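Local coordinates for glutamine amidotransferase type-2 domain-containing protein (Pseudomonas aeruginosa PAO1, PDB 1TE5) that is of unknown function but is probably a class-II glutamine amidotransferase, releasing ammonia from glutamine and passing it to an acceptor, at residues L5-S8 with P12-I15; A195-A200 with D219-I224; T226-D231 with W235-S240. One frame throughout, in Å; residues are numbered along the deposited sequence.

Overall arrangement
All three contacts reach the same antiparallel sheet of the Ntn-type amidotransferase fold, and their chemistry differs with their place in it. Interaction 1 is buried and mostly apolar, a methionine thioether of strand 4-9 packing against strand 12-19 of a second sheet. Interaction 2, partly buried, pins the loop before strand 200-203 to strand 220-225 with one backbone hydrogen bond and a phenylalanine ring. Interaction 3 is a surface contact at the sheet's edge, in which a proline covers a tryptophan face. Strands 4-9 and 220-225 are neighbours, so interactions 1 and 2, with centres about 9 Å apart, are joined directly, as by Gly-6 N and Ile-224 O; the centre of interaction 3 is about 16 Å from either of theirs.

Interaction 1: residues L5-S8 with P12-I15; sequences LGMS and PTDI
Met-7 and Ile-15 reach toward each other tip to tip, joining two antiparallel sheets of the Ntn-type fold: strand 4-9 lies inside the seven-stranded sheet, whereas strand 12-19 belongs to a four-stranded one. The principle illustrated is that strands close in sequence can meet through side chains while their backbones pair with other strands, here Met-7 with Val-74 and Thr-13 with Ser-71. The CA atoms of Met-7 and Ile-15 are 9.5 Å from each other, and the thioether bridges the interval. With CG anti to the backbone N (chi1 179°), the methionine runs out toward 12-15 before bending at its third torsion (73°). The first two torsions carry SD to the isoleucine tip, and the bend turns CE alongside it, CE lying 3.7 Å from Ile-15 CD1. Thr-13 meets the same sulfur at a slant, through its hydroxyl rather than its methyl; its OG1 is buried here and has no hydrogen-bonding partner in the model. Phe-211 of strand 207-211 and Val-74 of strand 73-80 touch both Met-7 and Ile-15, extending the apolar cluster into each sheet. Met-7 SD itself sits 3.4 Å from Ile-15 CD1 and 3.5 Å from Thr-13 OG1.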
loop_
_atom_site.group_PDB
_atom_site.type_symbol
_atom_site.label_atom_id
_atom_site.label_comp_id
_atom_site.label_asym_id
_atom_site.label_seq_id
_atom_site.Cartn_x
_atom_site.Cartn_y
_atom_site.Cartn_z
ATOM N N LEU A 5 5.583 -16.257 4.093
ATOM C CA LEU A 5 6.213 -16.533 2.809
ATOM C C LEU A 5 7.051 -15.356 2.319
ATOM O O LEU A 5 6.519 -14.290 2.016
ATOM C CB LEU A 5 5.135 -16.886 1.776
ATOM C CG LEU A 5 5.529 -17.153 0.325
ATOM C CD1 LEU A 5 6.623 -18.211 0.223
ATOM C CD2 LEU A 5 4.286 -17.595 -0.422
ATOM N N GLY A 6 8.359 -15.561 2.231
ATOM C CA GLY A 6 9.237 -14.511 1.767
ATOM C C GLY A 6 10.147 -14.958 0.643
ATOM O O GLY A 6 10.208 -16.139 0.287
ATOM N N MET A 7 10.811 -13.983 0.037
ATOM C CA MET A 7 11.755 -14.235 -1.030
ATOM C C MET A 7 12.743 -13.088 -1.126
ATOM O O MET A 7 12.362 -11.920 -1.102
ATOM C CB MET A 7 11.077 -14.396 -2.392
ATOM C CG MET A 7 12.105 -14.635 -3.508
ATOM S SD MET A 7 11.624 -14.158 -5.163
ATOM C CE MET A 7 11.701 -12.395 -5.058
ATOM N N SER A 8 14.012 -13.452 -1.256
ATOM C CA SER A 8 15.099 -12.501 -1.411
ATOM C C SER A 8 15.864 -13.030 -2.618
ATOM O O SER A 8 16.212 -14.211 -2.658
ATOM C CB SER A 8 15.975 -12.511 -0.160
ATOM O OG SER A 8 17.091 -11.663 -0.309
ATOM N N PRO A 12 15.496 -9.177 -10.368
ATOM C CA PRO A 12 14.029 -9.171 -10.246
ATOM C C PRO A 12 13.449 -10.472 -10.843
ATOM O O PRO A 12 13.502 -10.679 -12.054
ATOM C CB PRO A 12 13.633 -7.938 -11.064
ATOM C CG PRO A 12 14.836 -7.037 -10.923
ATOM C CD PRO A 12 15.965 -8.004 -11.125
ATOM N N THR A 13 12.899 -11.339 -9.995
ATOM C CA THR A 13 12.362 -12.619 -10.471
ATOM C C THR A 13 10.839 -12.744 -10.420
ATOM O O THR A 13 10.170 -12.118 -9.593
ATOM C CB THR A 13 13.008 -13.868 -9.762
ATOM O OG1 THR A 13 12.230 -14.269 -8.629
ATOM C CG2 THR A 13 14.422 -13.566 -9.304
ATOM N N ASP A 14 10.309 -13.537 -11.349
ATOM C CA ASP A 14 8.873 -13.788 -11.454
ATOM C C ASP A 14 8.338 -14.677 -10.341
ATOM O O ASP A 14 9.002 -15.630 -9.924
ATOM C CB ASP A 14 8.555 -14.448 -12.794
ATOM C CG ASP A 14 8.754 -13.519 -13.963
ATOM O OD1 ASP A 14 8.153 -12.420 -13.960
ATOM O OD2 ASP A 14 9.505 -13.896 -14.889
ATOM N N ILE A 15 7.131 -14.357 -9.878
ATOM C CA ILE A 15 6.439 -15.115 -8.838
ATOM C C ILE A 15 4.942 -15.077 -9.164
ATOM O O ILE A 15 4.307 -14.027 -9.040
ATOM C CB ILE A 15 6.621 -14.494 -7.438
ATOM C CG1 ILE A 15 8.092 -14.293 -7.122
ATOM C CG2 ILE A 15 6.030 -15.405 -6.384
ATOM C CD1 ILE A 15 8.326 -13.789 -5.728
#

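Interaction 2: residues A195-A200 with D219-I224; sequences APFGPA and DVVTVI
Phe-197 lays the CE2-CZ end of its ring against Asp-219 CB and Val-221 CG1, where the loop between strands 188-194 and 200-203 folds back on strand 220-225 of the seven-stranded antiparallel sheet. It exemplifies how a connection leaving one sheet for another can be pinned by one backbone bond and one aromatic side chain. The loop carries a cis peptide bond before Pro-196. Just ahead of it, Ala-195 N donates to Asp-219 O over 2.9 Å; the bond is nearly straight at hydrogen (168°), although the donor is tilted 26° from the carbonyl plane. Ala-195 CB rests beside the same backbone, 3.5 Å from Asp-219 N. Two residues on, Phe-197 has CG between its backbone N and carbonyl carbon, a setting that aims the ring at the strand. The ring crosses the aspartate side chain at about a right angle, and its plane makes 46° with the carboxylate. The contact to Asp-219 is made chiefly by the methylene, while the carboxylate is engaged by Thr-216 OG1 and Thr-215 N. Arg-193 forms a cation-pi interaction with Phe-197, whose backbone N bonds to Glu-214 OE2. Val-221 supplies a single methyl, approaching the ring obliquely, with CG1 3.7 Å from Phe-197 CE2 and 3.4 Å from Phe-197 CZ.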
loop_
_atom_site.group_PDB
_atom_site.type_symbol
_atom_site.label_atom_id
_atom_site.label_comp_id
_atom_site.label_asym_id
_atom_site.label_seq_id
_atom_site.Cartn_x
_atom_site.Cartn_y
_atom_site.Cartn_z
ATOM N N ALA A 195 21.607 -20.504 -9.873
ATOM C CA ALA A 195 21.615 -20.745 -11.309
ATOM C C ALA A 195 22.735 -21.719 -11.662
ATOM O O ALA A 195 23.830 -21.655 -11.097
ATOM C CB ALA A 195 21.788 -19.443 -12.066
ATOM N N PRO A 196 22.471 -22.646 -12.597
ATOM C CA PRO A 196 21.197 -22.794 -13.303
ATOM C C PRO A 196 20.160 -23.596 -12.512
ATOM O O PRO A 196 20.496 -24.532 -11.775
ATOM C CB PRO A 196 21.609 -23.542 -14.560
ATOM C CG PRO A 196 22.619 -24.505 -14.017
ATOM C CD PRO A 196 23.451 -23.639 -13.078
ATOM N N PHE A 197 18.903 -23.197 -12.659
ATOM C CA PHE A 197 17.798 -23.878 -12.009
ATOM C C PHE A 197 16.574 -23.824 -12.924
ATOM O O PHE A 197 16.448 -22.920 -13.747
ATOM C CB PHE A 197 17.510 -23.286 -10.618
ATOM C CG PHE A 197 17.323 -21.793 -10.601
ATOM C CD1 PHE A 197 16.206 -21.203 -11.182
ATOM C CD2 PHE A 197 18.245 -20.979 -9.965
ATOM C CE1 PHE A 197 16.012 -19.831 -11.127
ATOM C CE2 PHE A 197 18.059 -19.598 -9.904
ATOM C CZ PHE A 197 16.941 -19.027 -10.487
ATOM N N GLY A 198 15.743 -24.857 -12.865
ATOM C CA GLY A 198 14.555 -24.876 -13.695
ATOM C C GLY A 198 13.351 -24.390 -12.916
ATOM O O GLY A 198 13.446 -24.167 -11.707
ATOM N N PRO A 199 12.190 -24.254 -13.572
ATOM C CA PRO A 199 10.972 -23.792 -12.905
ATOM C C PRO A 199 10.549 -24.699 -11.756
ATOM O O PRO A 199 10.679 -25.920 -11.835
ATOM C CB PRO A 199 9.945 -23.790 -14.041
ATOM C CG PRO A 199 10.448 -24.857 -14.959
ATOM C CD PRO A 199 11.921 -24.568 -14.984
ATOM N N ALA A 200 10.068 -24.092 -10.679
ATOM C CA ALA A 200 9.623 -24.843 -9.519
ATOM C C ALA A 200 8.224 -24.394 -9.165
ATOM O O ALA A 200 7.848 -23.250 -9.412
ATOM C CB ALA A 200 10.562 -24.608 -8.342
ATOM N N ASP A 219 22.055 -16.058 -11.149
ATOM C CA ASP A 219 20.883 -15.911 -10.297
ATOM C C ASP A 219 20.973 -16.675 -8.975
ATOM O O ASP A 219 21.502 -17.788 -8.900
ATOM C CB ASP A 219 19.627 -16.379 -11.027
ATOM C CG ASP A 219 19.158 -15.404 -12.077
ATOM O OD1 ASP A 219 17.971 -15.490 -12.457
ATOM O OD2 ASP A 219 19.953 -14.550 -12.524
ATOM N N VAL A 220 20.443 -16.061 -7.930
ATOM C CA VAL A 220 20.383 -16.675 -6.612
ATOM C C VAL A 220 19.050 -16.197 -6.040
ATOM O O VAL A 220 18.808 -14.992 -5.934
ATOM C CB VAL A 220 21.552 -16.238 -5.667
ATOM C CG1 VAL A 220 21.395 -16.895 -4.286
ATOM C CG2 VAL A 220 22.895 -16.603 -6.262
ATOM N N VAL A 221 18.152 -17.141 -5.773
ATOM C CA VAL A 221 16.848 -16.809 -5.216
ATOM C C VAL A 221 16.519 -17.718 -4.043
ATOM O O VAL A 221 16.589 -18.942 -4.152
ATOM C CB VAL A 221 15.720 -16.796 -6.306
ATOM C CG1 VAL A 221 16.255 -17.226 -7.656
ATOM C CG2 VAL A 221 14.541 -17.652 -5.892
ATOM N N THR A 222 16.183 -17.092 -2.921
ATOM C CA THR A 222 15.849 -17.796 -1.695
ATOM C C THR A 222 14.398 -17.620 -1.311
ATOM O O THR A 222 13.865 -16.515 -1.336
ATOM C CB THR A 222 16.708 -17.305 -0.535
ATOM O OG1 THR A 222 18.062 -17.688 -0.773
ATOM C CG2 THR A 222 16.233 -17.896 0.797
ATOM N N VAL A 223 13.753 -18.730 -0.976
ATOM C CA VAL A 223 12.362 -18.717 -0.563
ATOM C C VAL A 223 12.326 -19.088 0.910
ATOM O O VAL A 223 13.085 -19.955 1.354
ATOM C CB VAL A 223 11.526 -19.729 -1.378
ATOM C CG1 VAL A 223 10.048 -19.634 -0.983
ATOM C CG2 VAL A 223 11.712 -19.475 -2.874
ATOM N N ILE A 224 11.500 -18.384 1.676
ATOM C CA ILE A 224 11.348 -18.630 3.110
ATOM C C ILE A 224 9.855 -18.881 3.366
ATOM O O ILE A 224 9.006 -18.150 2.864
ATOM C CB ILE A 224 11.826 -17.411 3.930
ATOM C CG1 ILE A 224 13.246 -17.028 3.510
ATOM C CG2 ILE A 224 11.799 -17.731 5.411
ATOM C CD1 ILE A 224 13.538 -15.578 3.671
#

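Interaction 3: residues T226-D231 with W235-S240; sequences TEPLTD and WTLQQS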
loop_
_atom_site.group_PDB
_atom_site.type_symbol
_atom_site.label_atom_id
_atom_site.label_comp_id
_atom_site.label_asym_id
_atom_site.label_seq_id
_atom_site.Cartn_x
_atom_site.Cartn_y
_atom_site.Cartn_z
ATOM N N THR A 226 6.861 -20.951 6.330
ATOM C CA THR A 226 6.674 -21.466 7.686
ATOM C C THR A 226 7.180 -22.905 7.718
ATOM O O THR A 226 7.671 -23.386 8.742
ATOM C CB THR A 226 5.190 -21.398 8.128
ATOM O OG1 THR A 226 4.851 -20.047 8.472
ATOM C CG2 THR A 226 4.930 -22.300 9.325
ATOM N N GLU A 227 7.057 -23.586 6.581
ATOM C CA GLU A 227 7.525 -24.958 6.427
ATOM C C GLU A 227 7.648 -25.264 4.942
ATOM O O GLU A 227 6.951 -24.664 4.124
ATOM C CB GLU A 227 6.584 -25.949 7.112
ATOM C CG GLU A 227 5.188 -26.013 6.530
ATOM C CD GLU A 227 4.237 -26.850 7.374
ATOM O OE1 GLU A 227 3.019 -26.808 7.092
ATOM O OE2 GLU A 227 4.695 -27.539 8.319
ATOM N N PRO A 228 8.566 -26.171 4.576
ATOM C CA PRO A 228 8.793 -26.556 3.182
ATOM C C PRO A 228 7.507 -26.688 2.378
ATOM O O PRO A 228 6.506 -27.219 2.862
ATOM C CB PRO A 228 9.516 -27.893 3.321
ATOM C CG PRO A 228 10.373 -27.659 4.514
ATOM C CD PRO A 228 9.415 -26.975 5.477
ATOM N N LEU A 229 7.525 -26.133 1.175
ATOM C CA LEU A 229 6.377 -26.184 0.285
ATOM C C LEU A 229 6.672 -27.153 -0.860
ATOM O O LEU A 229 5.777 -27.543 -1.609
ATOM C CB LEU A 229 6.046 -24.777 -0.217
ATOM C CG LEU A 229 5.700 -23.800 0.925
ATOM C CD1 LEU A 229 5.724 -22.360 0.449
ATOM C CD2 LEU A 229 4.352 -24.142 1.540
ATOM N N THR A 230 7.934 -27.549 -0.970
ATOM C CA THR A 230 8.374 -28.506 -1.976
ATOM C C THR A 230 8.960 -29.689 -1.199
ATOM O O THR A 230 9.429 -29.517 -0.065
ATOM C CB THR A 230 9.446 -27.893 -2.902
ATOM O OG1 THR A 230 8.845 -26.883 -3.717
ATOM C CG2 THR A 230 10.049 -28.943 -3.812
ATOM N N ASP A 231 8.870 -30.897 -1.761
ATOM C CA ASP A 231 9.418 -32.061 -1.074
ATOM C C ASP A 231 10.906 -31.851 -0.781
ATOM O O ASP A 231 11.727 -31.746 -1.702
ATOM C CB ASP A 231 9.212 -33.347 -1.877
ATOM C CG ASP A 231 9.667 -34.586 -1.113
ATOM O OD1 ASP A 231 9.431 -34.656 0.117
ATOM O OD2 ASP A 231 10.273 -35.484 -1.739
ATOM N N TRP A 235 15.948 -27.763 1.616
ATOM C CA TRP A 235 15.146 -27.076 2.615
ATOM C C TRP A 235 15.783 -27.201 3.983
ATOM O O TRP A 235 15.824 -28.283 4.571
ATOM C CB TRP A 235 13.711 -27.612 2.657
ATOM C CG TRP A 235 12.802 -27.010 1.623
ATOM C CD1 TRP A 235 12.463 -27.552 0.421
ATOM C CD2 TRP A 235 12.099 -25.763 1.713
ATOM N NE1 TRP A 235 11.592 -26.726 -0.244
ATOM C CE2 TRP A 235 11.350 -25.620 0.524
ATOM C CE3 TRP A 235 12.028 -24.749 2.682
ATOM C CZ2 TRP A 235 10.537 -24.507 0.277
ATOM C CZ3 TRP A 235 11.218 -23.638 2.436
ATOM C CH2 TRP A 235 10.486 -23.528 1.241
ATOM N N THR A 236 16.311 -26.087 4.464
ATOM C CA THR A 236 16.938 -26.030 5.766
ATOM C C THR A 236 15.874 -25.594 6.773
ATOM O O THR A 236 15.122 -24.647 6.522
ATOM C CB THR A 236 18.103 -25.029 5.751
ATOM O OG1 THR A 236 19.111 -25.487 4.841
ATOM C CG2 THR A 236 18.701 -24.880 7.130
ATOM N N LEU A 237 15.766 -26.319 7.883
ATOM C CA LEU A 237 14.792 -25.983 8.911
ATOM C C LEU A 237 15.418 -25.146 10.025
ATOM O O LEU A 237 16.496 -25.463 10.534
ATOM C CB LEU A 237 14.157 -27.251 9.489
ATOM C CG LEU A 237 13.453 -28.200 8.507
ATOM C CD1 LEU A 237 12.838 -29.372 9.254
ATOM C CD2 LEU A 237 12.382 -27.466 7.737
ATOM N N GLN A 238 14.762 -24.043 10.357
ATOM C CA GLN A 238 15.233 -23.154 11.405
ATOM C C GLN A 238 14.674 -23.561 12.768
ATOM O O GLN A 238 13.538 -24.038 12.875
ATOM C CB GLN A 238 14.845 -21.703 11.100
ATOM C CG GLN A 238 15.551 -21.083 9.904
ATOM C CD GLN A 238 15.171 -19.629 9.691
ATOM O OE1 GLN A 238 14.842 -19.224 8.580
ATOM N NE2 GLN A 238 15.221 -18.837 10.755
ATOM N N GLN A 239 15.496 -23.387 13.800
ATOM C CA GLN A 239 15.124 -23.704 15.179
ATOM C C GLN A 239 14.717 -22.432 15.925
ATOM O O GLN A 239 14.971 -21.317 15.472
ATOM C CB GLN A 239 16.317 -24.320 15.910
ATOM C CG GLN A 239 17.023 -25.435 15.166
ATOM C CD GLN A 239 18.487 -25.541 15.554
ATOM O OE1 GLN A 239 19.354 -25.753 14.702
ATOM N NE2 GLN A 239 18.775 -25.363 16.843
ATOM N N SER A 240 14.146 -22.620 17.105
ATOM C CA SER A 240 13.718 -21.512 17.940
ATOM C C SER A 240 14.908 -20.613 18.298
ATOM O O SER A 240 15.964 -21.101 18.719
ATOM C CB SER A 240 13.060 -22.062 19.208
ATOM O OG SER A 240 12.543 -21.039 20.041
#
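Pro-228 lies across one face of the Trp-235 indole, a CH-pi contact that shows how a loop can cover an aromatic ring by using its backbone as well as its side chain. Pro-228 CA stands 3.6 Å from the centroid of the six-membered ring, merely 6° off the normal. The pyrrolidine continues over the junction of the two rings, with Pro-228 CB 3.7 Å from Trp-235 CD2. On the same face, but offset toward the rim, Leu-229 N lies 3.5 Å above the plane. Thr-230 follows the indole to its nitrogen: its CB is 3.6 Å from Trp-235 NE1, and its carbonyl oxygen approaches obliquely. Leu-237 reaches the other end of the proline, crossing it at about a right angle to place CD2 3.8 Å from Pro-228 CD. Trp-235 is positioned by a first torsion of -83°, with CG beside the backbone N and anti to the carbonyl carbon, which carries the indole beneath the loop. Farther out, Ile-191 of strand 188-194 also packs on Trp-235, while Leu-202 touches Leu-229 and Thr-230. The loop thus spans from strand 220-225 to the outermost strand 236-238, which pairs antiparallel with strand 188-194, and also packs against strand 200-203 of the four-stranded sheet.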